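Lipoprotein (Streptococcus pneumoniae serotype 4, PDB 6JF1) binds L-methionine as the substrate-binding lipoprotein of an ABC importer, probably handing it to the membrane transporter. Local coordinates at residues T32-E40 against N202-K210; Y106-L116 against L193-N203. All blocks are in the same frame, centred on the assembly; numbering follows the deposited sequence.

Contact 1 of 2, residues T32-E40 against N202-K210; sequences TVNRSGSEE and NNTFVTEAK. With ZN (zinc ion), chain D; MET (methionine), chain B.
Glu39 OE2 takes the hydroxyl proton of Thr207 OG1 at 2.7 Å, the sole direct hydrogen bond between 32-40 and 202-210, and it arrives from above the carboxylate plane. The other oxygen, Glu39 OE1, faces the guanidinium of Arg35: NE donates at 3.0 Å in a salt bridge, and NH2 adds a weak bond. A bend at chi3 (58°) places the Arg35 guanidinium beside Glu39 OE1; Glu39 CB lies off-centre over one face and Asn203 CG over the opposite one, the amide plane turned 73°. Arg35 NH2 and Asn203 ND2, 3.4 Å apart, are both donors; Asp272 serves both groups, through a salt bridge to Arg35 and a hydrogen bond from Asn203. Beside this polar patch, Val33 CG1 meets Thr204 CG2 at 3.6 Å and also reaches Phe205 CE1, while Thr204 CB sits over the centre of the Phe205 ring. Waters bridge the seam; one donates to Asn34 O and Thr204 O, another joins Ser36 N to Thr204 O and Glu208 N. On the ligand side Asn203 OD1 accepts from the methionine amine at 2.8 Å, and Asn202 ND2 gives a nearly straight bond (164°) to its carboxylate. With one direct bond and water-mediated links, the seam is consistent with two lobes that can part and close round methionine; the Arg35 charge, shared between Glu39 and Asp272, probably offsets both in part.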
loop_
_atom_site.group_PDB
_atom_site.type_symbol
_atom_site.label_atom_id
_atom_site.label_comp_id
_atom_site.label_asym_id
_atom_site.label_seq_id
_atom_site.Cartn_x
_atom_site.Cartn_y
_atom_site.Cartn_z
ATOM N N THR A 32 3.748 -0.016 10.851
ATOM C CA THR A 32 2.819 -0.298 9.787
ATOM C C THR A 32 1.975 0.962 9.539
ATOM O O THR A 32 2.162 2.018 10.194
ATOM C CB THR A 32 1.908 -1.494 10.110
ATOM O OG1 THR A 32 1.027 -1.110 11.175
ATOM C CG2 THR A 32 2.636 -2.765 10.503
ATOM N N VAL A 33 1.070 0.819 8.563
ATOM C CA VAL A 33 -0.030 1.699 8.386
ATOM C C VAL A 33 -1.320 0.934 8.754
ATOM O O VAL A 33 -1.565 -0.225 8.299
ATOM C CB VAL A 33 -0.014 2.259 6.939
ATOM C CG1 VAL A 33 -1.235 3.144 6.661
ATOM C CG2 VAL A 33 1.258 3.092 6.726
ATOM N N ASN A 34 -2.174 1.574 9.539
ATOM C CA ASN A 34 -3.416 0.943 10.084
ATOM C C ASN A 34 -4.329 0.447 8.950
ATOM O O ASN A 34 -4.490 1.114 7.933
ATOM C CB ASN A 34 -4.155 1.857 11.072
ATOM C CG ASN A 34 -4.521 3.247 10.562
ATOM O OD1 ASN A 34 -4.524 3.545 9.362
ATOM N ND2 ASN A 34 -4.866 4.121 11.488
ATOM N N ARG A 35 -4.886 -0.753 9.126
ATOM C CA ARG A 35 -5.878 -1.316 8.200
ATOM C C ARG A 35 -7.072 -1.835 9.019
ATOM O O ARG A 35 -6.941 -2.087 10.180
ATOM C CB ARG A 35 -5.272 -2.450 7.356
ATOM C CG ARG A 35 -4.090 -1.984 6.519
ATOM C CD ARG A 35 -3.530 -3.082 5.660
ATOM N NE ARG A 35 -4.509 -3.663 4.735
ATOM C CZ ARG A 35 -4.213 -4.666 3.904
ATOM N NH1 ARG A 35 -2.979 -5.155 3.873
ATOM N NH2 ARG A 35 -5.141 -5.160 3.100
ATOM N N SER A 36 -8.221 -1.971 8.385
ATOM C CA SER A 36 -9.499 -2.245 9.066
ATOM C C SER A 36 -9.915 -3.712 8.945
ATOM O O SER A 36 -9.357 -4.485 8.185
ATOM C CB SER A 36 -10.576 -1.362 8.478
ATOM O OG SER A 36 -10.320 -0.023 8.856
ATOM N N GLY A 37 -10.942 -4.064 9.713
ATOM C CA GLY A 37 -11.477 -5.420 9.742
ATOM C C GLY A 37 -10.437 -6.442 10.170
ATOM O O GLY A 37 -9.697 -6.287 11.141
ATOM N N SER A 38 -10.371 -7.520 9.429
ATOM C CA SER A 38 -9.550 -8.601 9.877
ATOM C C SER A 38 -8.132 -8.532 9.267
ATOM O O SER A 38 -7.394 -9.499 9.398
ATOM C CB SER A 38 -10.259 -9.892 9.506
ATOM O OG SER A 38 -11.531 -9.921 10.133
ATOM N N GLU A 39 -7.753 -7.428 8.607
ATOM C CA GLU A 39 -6.553 -7.423 7.741
ATOM C C GLU A 39 -5.258 -7.511 8.556
ATOM O O GLU A 39 -4.235 -7.846 8.010
ATOM C CB GLU A 39 -6.579 -6.254 6.747
ATOM C CG GLU A 39 -7.815 -6.351 5.878
ATOM C CD GLU A 39 -8.034 -5.328 4.783
ATOM O OE1 GLU A 39 -7.432 -4.252 4.850
ATOM O OE2 GLU A 39 -8.835 -5.631 3.862
ATOM N N GLU A 40 -5.312 -7.273 9.850
ATOM C CA GLU A 40 -4.079 -7.296 10.650
ATOM C C GLU A 40 -3.909 -8.642 11.366
ATOM O O GLU A 40 -2.988 -8.780 12.154
ATOM C CB GLU A 40 -4.087 -6.098 11.595
ATOM C CG GLU A 40 -4.068 -4.826 10.753
ATOM C CD GLU A 40 -4.135 -3.570 11.581
ATOM O OE1 GLU A 40 -4.611 -3.674 12.742
ATOM O OE2 GLU A 40 -3.684 -2.510 11.077
ATOM N N ASN A 202 -5.177 2.583 -3.005
ATOM C CA ASN A 202 -4.307 1.530 -2.470
ATOM C C ASN A 202 -5.078 0.615 -1.502
ATOM O O ASN A 202 -5.922 1.091 -0.710
ATOM C CB ASN A 202 -3.132 2.122 -1.698
ATOM C CG ASN A 202 -2.169 2.911 -2.570
ATOM O OD1 ASN A 202 -2.287 4.127 -2.678
ATOM N ND2 ASN A 202 -1.181 2.241 -3.148
ATOM N N ASN A 203 -4.732 -0.673 -1.524
ATOM C CA ASN A 203 -5.390 -1.738 -0.702
ATOM C C ASN A 203 -5.411 -1.348 0.778
ATOM O O ASN A 203 -6.338 -1.743 1.524
ATOM C CB ASN A 203 -4.669 -3.091 -0.832
ATOM C CG ASN A 203 -3.306 -3.111 -0.152
ATOM O OD1 ASN A 203 -2.487 -2.214 -0.354
ATOM N ND2 ASN A 203 -3.057 -4.118 0.671
ATOM N N THR A 204 -4.386 -0.620 1.215
ATOM C CA THR A 204 -4.271 -0.234 2.615
ATOM C C THR A 204 -5.548 0.459 3.135
ATOM O O THR A 204 -5.846 0.364 4.334
ATOM C CB THR A 204 -3.137 0.786 2.773
ATOM O OG1 THR A 204 -2.053 0.341 1.952
ATOM C CG2 THR A 204 -2.663 0.926 4.209
ATOM N N PHE A 205 -6.289 1.179 2.271
ATOM C CA PHE A 205 -7.320 2.186 2.757
ATOM C C PHE A 205 -8.739 1.713 2.390
ATOM O O PHE A 205 -9.738 2.348 2.731
ATOM C CB PHE A 205 -7.022 3.573 2.191
ATOM C CG PHE A 205 -5.610 4.019 2.495
ATOM C CD1 PHE A 205 -5.186 4.186 3.815
ATOM C CD2 PHE A 205 -4.696 4.193 1.455
ATOM C CE1 PHE A 205 -3.876 4.560 4.089
ATOM C CE2 PHE A 205 -3.396 4.597 1.727
ATOM C CZ PHE A 205 -2.988 4.771 3.035
ATOM N N VAL A 206 -8.792 0.582 1.718
ATOM C CA VAL A 206 -10.008 0.087 1.107
ATOM C C VAL A 206 -11.031 -0.251 2.213
ATOM O O VAL A 206 -12.192 0.157 2.141
ATOM C CB VAL A 206 -9.646 -1.153 0.270
ATOM C CG1 VAL A 206 -10.801 -2.126 0.142
ATOM C CG2 VAL A 206 -9.109 -0.739 -1.090
ATOM N N THR A 207 -10.609 -0.975 3.245
ATOM C CA THR A 207 -11.586 -1.540 4.218
ATOM C C THR A 207 -12.140 -0.438 5.132
ATOM O O THR A 207 -13.352 -0.414 5.430
ATOM C CB THR A 207 -11.074 -2.813 4.907
ATOM O OG1 THR A 207 -10.721 -3.722 3.862
ATOM C CG2 THR A 207 -12.125 -3.495 5.762
ATOM N N GLU A 208 -11.268 0.474 5.542
ATOM C CA GLU A 208 -11.666 1.621 6.374
ATOM C C GLU A 208 -12.790 2.417 5.688
ATOM O O GLU A 208 -13.626 3.007 6.367
ATOM C CB GLU A 208 -10.474 2.534 6.666
ATOM C CG GLU A 208 -10.754 3.593 7.729
ATOM C CD GLU A 208 -11.482 4.864 7.285
ATOM O OE1 GLU A 208 -11.519 5.152 6.057
ATOM O OE2 GLU A 208 -12.013 5.589 8.179
ATOM N N ALA A 209 -12.769 2.512 4.368
ATOM C CA ALA A 209 -13.791 3.300 3.655
ATOM C C ALA A 209 -15.004 2.417 3.327
ATOM O O ALA A 209 -15.949 2.834 2.692
ATOM C CB ALA A 209 -13.182 3.909 2.410
ATOM N N LYS A 210 -14.927 1.173 3.731
ATOM C CA LYS A 210 -15.957 0.172 3.496
ATOM C C LYS A 210 -16.106 -0.108 1.994
ATOM O O LYS A 210 -17.219 -0.318 1.528
ATOM C CB LYS A 210 -17.297 0.590 4.126
ATOM C CG LYS A 210 -17.243 1.386 5.428
HETATM ZN ZN ZN D . -4.490 -1.819 13.559
HETATM N N MET B . 0.171 -1.847 0.318
HETATM C CA MET B . 0.348 -0.715 -0.671
HETATM C C MET B . 0.165 -1.287 -2.078
HETATM O O MET B . -0.465 -0.636 -2.935
HETATM C CB MET B . 1.753 -0.104 -0.563
HETATM C CG MET B . 1.861 1.274 -1.252
HETATM S SD MET B . 3.538 1.949 -1.091
HETATM C CE MET B . 3.479 2.652 0.566
HETATM O OXT MET B . 0.606 -2.446 -2.330
HETATM O O HOH W 1 -6.922 2.150 6.773
HETATM O O HOH W 2 -8.275 -0.150 5.687
HETATM O O HOH W 3 -7.912 -2.126 3.654
HETATM O O HOH W 4 -4.983 -2.061 15.315
#

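Contact 2 of 2, residues Y106-L116 against L193-N203; sequences YISPIRLYSGL and LSSVDAAVVNN. With MET (methionine), chain B.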
loop_
_atom_site.group_PDB
_atom_site.type_symbol
_atom_site.label_atom_id
_atom_site.label_comp_id
_atom_site.label_asym_id
_atom_site.label_seq_id
_atom_site.Cartn_x
_atom_site.Cartn_y
_atom_site.Cartn_z
ATOM N N TYR A 106 3.219 -9.542 0.002
ATOM C CA TYR A 106 2.087 -9.733 -0.829
ATOM C C TYR A 106 2.084 -8.682 -1.965
ATOM O O TYR A 106 2.860 -7.705 -1.949
ATOM C CB TYR A 106 0.859 -9.690 0.073
ATOM C CG TYR A 106 0.576 -8.315 0.613
ATOM C CD1 TYR A 106 -0.117 -7.424 -0.186
ATOM C CD2 TYR A 106 0.950 -7.909 1.893
ATOM C CE1 TYR A 106 -0.438 -6.152 0.255
ATOM C CE2 TYR A 106 0.633 -6.628 2.347
ATOM C CZ TYR A 106 -0.044 -5.745 1.512
ATOM O OH TYR A 106 -0.371 -4.455 1.841
ATOM N N ILE A 107 1.240 -8.910 -2.973
ATOM C CA ILE A 107 0.902 -7.914 -3.980
ATOM C C ILE A 107 -0.609 -7.697 -3.897
ATOM O O ILE A 107 -1.354 -8.605 -3.542
ATOM C CB ILE A 107 1.362 -8.348 -5.378
ATOM C CG1 ILE A 107 1.290 -7.186 -6.370
ATOM C CG2 ILE A 107 0.574 -9.588 -5.852
ATOM C CD1 ILE A 107 1.866 -7.495 -7.753
ATOM N N SER A 108 -1.013 -6.441 -4.066
ATOM C CA SER A 108 -2.400 -6.083 -4.203
ATOM C C SER A 108 -2.564 -5.064 -5.357
ATOM O O SER A 108 -2.506 -3.854 -5.126
ATOM C CB SER A 108 -2.886 -5.512 -2.888
ATOM O OG SER A 108 -4.295 -5.414 -2.915
ATOM N N PRO A 109 -2.783 -5.547 -6.593
ATOM C CA PRO A 109 -2.873 -4.662 -7.752
ATOM C C PRO A 109 -3.870 -3.512 -7.507
ATOM O O PRO A 109 -5.007 -3.731 -7.041
ATOM C CB PRO A 109 -3.338 -5.559 -8.909
ATOM C CG PRO A 109 -2.853 -6.938 -8.519
ATOM C CD PRO A 109 -2.993 -6.955 -7.006
ATOM N N ILE A 110 -3.429 -2.275 -7.742
ATOM C CA ILE A 110 -4.243 -1.124 -7.321
ATOM C C ILE A 110 -5.497 -1.040 -8.207
ATOM O O ILE A 110 -5.466 -1.469 -9.372
ATOM C CB ILE A 110 -3.398 0.171 -7.385
ATOM C CG1 ILE A 110 -3.956 1.256 -6.458
ATOM C CG2 ILE A 110 -3.227 0.651 -8.833
ATOM C CD1 ILE A 110 -2.969 2.351 -6.167
ATOM N N ARG A 111 -6.577 -0.443 -7.697
ATOM C CA ARG A 111 -7.842 -0.461 -8.394
ATOM C C ARG A 111 -8.424 0.951 -8.473
ATOM O O ARG A 111 -8.199 1.800 -7.603
ATOM C CB ARG A 111 -8.843 -1.399 -7.694
ATOM C CG ARG A 111 -8.626 -2.864 -8.043
ATOM C CD ARG A 111 -9.086 -3.794 -6.936
ATOM N NE ARG A 111 -9.107 -5.142 -7.475
ATOM C CZ ARG A 111 -8.212 -6.103 -7.242
ATOM N NH1 ARG A 111 -7.044 -5.864 -6.643
ATOM N NH2 ARG A 111 -8.516 -7.334 -7.613
ATOM N N LEU A 112 -9.202 1.145 -9.531
ATOM C CA LEU A 112 -10.005 2.313 -9.686
ATOM C C LEU A 112 -11.430 2.001 -9.211
ATOM O O LEU A 112 -11.996 0.959 -9.574
ATOM C CB LEU A 112 -9.994 2.710 -11.162
ATOM C CG LEU A 112 -10.879 3.915 -11.474
ATOM C CD1 LEU A 112 -10.170 5.204 -11.063
ATOM C CD2 LEU A 112 -11.255 3.916 -12.961
ATOM N N TYR A 113 -11.982 2.906 -8.395
ATOM C CA TYR A 113 -13.307 2.708 -7.763
ATOM C C TYR A 113 -14.252 3.827 -8.213
ATOM O O TYR A 113 -13.818 4.972 -8.395
ATOM C CB TYR A 113 -13.211 2.748 -6.236
ATOM C CG TYR A 113 -12.457 1.576 -5.654
ATOM C CD1 TYR A 113 -11.071 1.618 -5.528
ATOM C CD2 TYR A 113 -13.110 0.387 -5.305
ATOM C CE1 TYR A 113 -10.359 0.530 -5.033
ATOM C CE2 TYR A 113 -12.404 -0.706 -4.804
ATOM C CZ TYR A 113 -11.021 -0.633 -4.666
ATOM O OH TYR A 113 -10.300 -1.688 -4.165
ATOM N N SER A 114 -15.532 3.480 -8.368
ATOM C CA SER A 114 -16.523 4.476 -8.689
ATOM C C SER A 114 -16.734 5.388 -7.482
ATOM O O SER A 114 -16.748 4.927 -6.320
ATOM C CB SER A 114 -17.836 3.841 -9.105
ATOM O OG SER A 114 -18.867 4.830 -9.158
ATOM N N GLY A 115 -17.002 6.655 -7.794
ATOM C CA GLY A 115 -17.586 7.591 -6.822
ATOM C C GLY A 115 -18.937 7.076 -6.348
ATOM O O GLY A 115 -19.534 6.217 -7.010
ATOM N N LEU A 116 -19.391 7.572 -5.199
ATOM C CA LEU A 116 -20.553 7.008 -4.507
ATOM C C LEU A 116 -21.683 8.043 -4.474
ATOM O O LEU A 116 -21.427 9.250 -4.365
ATOM C CB LEU A 116 -20.156 6.589 -3.084
ATOM C CG LEU A 116 -19.077 5.509 -2.959
ATOM C CD1 LEU A 116 -18.525 5.453 -1.543
ATOM C CD2 LEU A 116 -19.608 4.150 -3.374
ATOM N N LEU A 193 -14.373 9.546 -2.280
ATOM C CA LEU A 193 -15.277 8.913 -3.249
ATOM C C LEU A 193 -16.724 9.412 -3.096
ATOM O O LEU A 193 -17.543 9.303 -4.004
ATOM C CB LEU A 193 -15.202 7.400 -3.054
ATOM C CG LEU A 193 -13.996 6.744 -3.720
ATOM C CD1 LEU A 193 -13.891 5.296 -3.295
ATOM C CD2 LEU A 193 -14.094 6.860 -5.234
ATOM N N SER A 194 -17.012 9.961 -1.937
ATOM C CA SER A 194 -18.275 10.581 -1.680
ATOM C C SER A 194 -18.413 11.850 -2.529
ATOM O O SER A 194 -19.524 12.310 -2.762
ATOM C CB SER A 194 -18.381 10.891 -0.216
ATOM O OG SER A 194 -17.279 11.716 0.183
ATOM N N SER A 195 -17.317 12.424 -3.023
ATOM C CA SER A 195 -17.483 13.689 -3.751
ATOM C C SER A 195 -16.665 13.769 -5.055
ATOM O O SER A 195 -16.402 14.876 -5.555
ATOM C CB SER A 195 -17.209 14.852 -2.838
ATOM O OG SER A 195 -15.811 15.055 -2.708
ATOM N N VAL A 196 -16.218 12.644 -5.612
ATOM C CA VAL A 196 -15.582 12.683 -6.929
ATOM C C VAL A 196 -16.243 11.613 -7.794
ATOM O O VAL A 196 -17.076 10.851 -7.311
ATOM C CB VAL A 196 -14.043 12.544 -6.880
ATOM C CG1 VAL A 196 -13.404 13.641 -6.045
ATOM C CG2 VAL A 196 -13.575 11.167 -6.405
ATOM N N ASP A 197 -15.827 11.538 -9.047
ATOM C CA ASP A 197 -16.420 10.600 -9.994
ATOM C C ASP A 197 -15.809 9.193 -9.865
ATOM O O ASP A 197 -16.508 8.173 -10.037
ATOM C CB ASP A 197 -16.403 11.219 -11.403
ATOM C CG ASP A 197 -17.323 12.427 -11.450
ATOM O OD1 ASP A 197 -18.546 12.211 -11.256
ATOM O OD2 ASP A 197 -16.812 13.577 -11.567
ATOM N N ALA A 198 -14.500 9.151 -9.617
ATOM C CA ALA A 198 -13.743 7.914 -9.423
ATOM C C ALA A 198 -12.468 8.262 -8.642
ATOM O O ALA A 198 -12.103 9.438 -8.583
ATOM C CB ALA A 198 -13.423 7.247 -10.756
ATOM N N ALA A 199 -11.823 7.247 -8.055
ATOM C CA ALA A 199 -10.528 7.408 -7.290
ATOM C C ALA A 199 -9.681 6.146 -7.450
ATOM O O ALA A 199 -10.217 5.017 -7.463
ATOM C CB ALA A 199 -10.771 7.685 -5.801
ATOM N N VAL A 200 -8.376 6.335 -7.554
ATOM C CA VAL A 200 -7.452 5.201 -7.433
ATOM C C VAL A 200 -7.080 5.055 -5.956
ATOM O O VAL A 200 -6.677 6.052 -5.284
ATOM C CB VAL A 200 -6.235 5.343 -8.364
ATOM C CG1 VAL A 200 -5.253 4.171 -8.219
ATOM C CG2 VAL A 200 -6.701 5.490 -9.817
ATOM N N VAL A 201 -7.275 3.822 -5.455
ATOM C CA VAL A 201 -7.150 3.574 -4.024
ATOM C C VAL A 201 -6.258 2.353 -3.745
ATOM O O VAL A 201 -6.573 1.231 -4.163
ATOM C CB VAL A 201 -8.524 3.371 -3.379
ATOM C CG1 VAL A 201 -8.340 3.196 -1.878
ATOM C CG2 VAL A 201 -9.476 4.529 -3.711
ATOM N N ASN A 202 -5.177 2.583 -3.005
ATOM C CA ASN A 202 -4.307 1.530 -2.470
ATOM C C ASN A 202 -5.078 0.615 -1.502
ATOM O O ASN A 202 -5.922 1.091 -0.710
ATOM C CB ASN A 202 -3.132 2.122 -1.698
ATOM C CG ASN A 202 -2.169 2.911 -2.570
ATOM O OD1 ASN A 202 -2.287 4.127 -2.678
ATOM N ND2 ASN A 202 -1.181 2.241 -3.148
ATOM N N ASN A 203 -4.732 -0.673 -1.524
ATOM C CA ASN A 203 -5.390 -1.738 -0.702
ATOM C C ASN A 203 -5.411 -1.348 0.778
ATOM O O ASN A 203 -6.338 -1.743 1.524
ATOM C CB ASN A 203 -4.669 -3.091 -0.832
ATOM C CG ASN A 203 -3.306 -3.111 -0.152
ATOM O OD1 ASN A 203 -2.487 -2.214 -0.354
ATOM N ND2 ASN A 203 -3.057 -4.118 0.671
HETATM N N MET B . 0.171 -1.847 0.318
HETATM C CA MET B . 0.348 -0.715 -0.671
HETATM C C MET B . 0.165 -1.287 -2.078
HETATM O O MET B . -0.465 -0.636 -2.935
HETATM C CB MET B . 1.753 -0.104 -0.563
HETATM C CG MET B . 1.861 1.274 -1.252
HETATM S SD MET B . 3.538 1.949 -1.091
HETATM C CE MET B . 3.479 2.652 0.566
HETATM O OXT MET B . 0.606 -2.446 -2.330
HETATM O O HOH W 5 -2.923 -1.338 -3.788
HETATM O O HOH W 6 -7.483 -1.289 -4.248
#
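Tyr106 OH receives Asn203 ND2 in a nearly straight bond (2.9 Å, 170°), lying in the amide plane, and its oxygen is also 3.1 Å from the methionine N. Two residues on, Ser108 packs CB and OG against Asn203 CB, with OG bonded to Leu271; Ser108 O, Asn203 N and the ligand carboxylate oxygen share a water. Ile110 has CG1 anti to its backbone N (chi1 -157°), which brings CD1 to 3.6 Å from Val200 CG1 and against the Asn202 amide. From Arg111 the strands run antiparallel: Val201 N binds Arg111 O, and Tyr113 exchanges both its backbone bonds with Ala199. Leu112 CD1 meets Val200 CG2 and Ala198 CB on the face that helix 141-153 covers. Tyr113 lies on the other face, its side chain crossing that of Val201 at about a right angle, CE1 near Val201 CB, and its OH joined through a water to Val201 O. Gly115 N binds Asp197 O at 2.8 Å and its CA makes a CA-H...O contact with Val196 O, while Leu116 N turns to Leu193 O. This is an antiparallel strand pair within the mixed sheet of one lobe of a substrate-binding protein; 108-110 crosses between the lobes' sheets, as an interlobe connection does, and 202-203 enter the methionine pocket.

How the contacts relate
Contact 2 is the more buried, holding strands 111-117 and 198-201 together mostly within one lobe through regular backbone bonds and apolar side chains, though at the pocket end Tyr106 reaches over from the other sheet. Contact 1 is partly exposed and joins the end of strand 27-33, in that other sheet, to the loop after 198-201; one side-chain bond, bridging waters and a small apolar patch link its segments, with charges paired mainly on the 32-40 side. Asn202 and Asn203 belong to both contacts, and both reach methionine. The two also pack directly: Arg35 lies beside Tyr106, and Val206 fits against Tyr113 and Val201. The zinc held by Glu40 and Glu61 lies beside contact 1, away from 202-210; Glu40 also accepts the Arg35 backbone N-H.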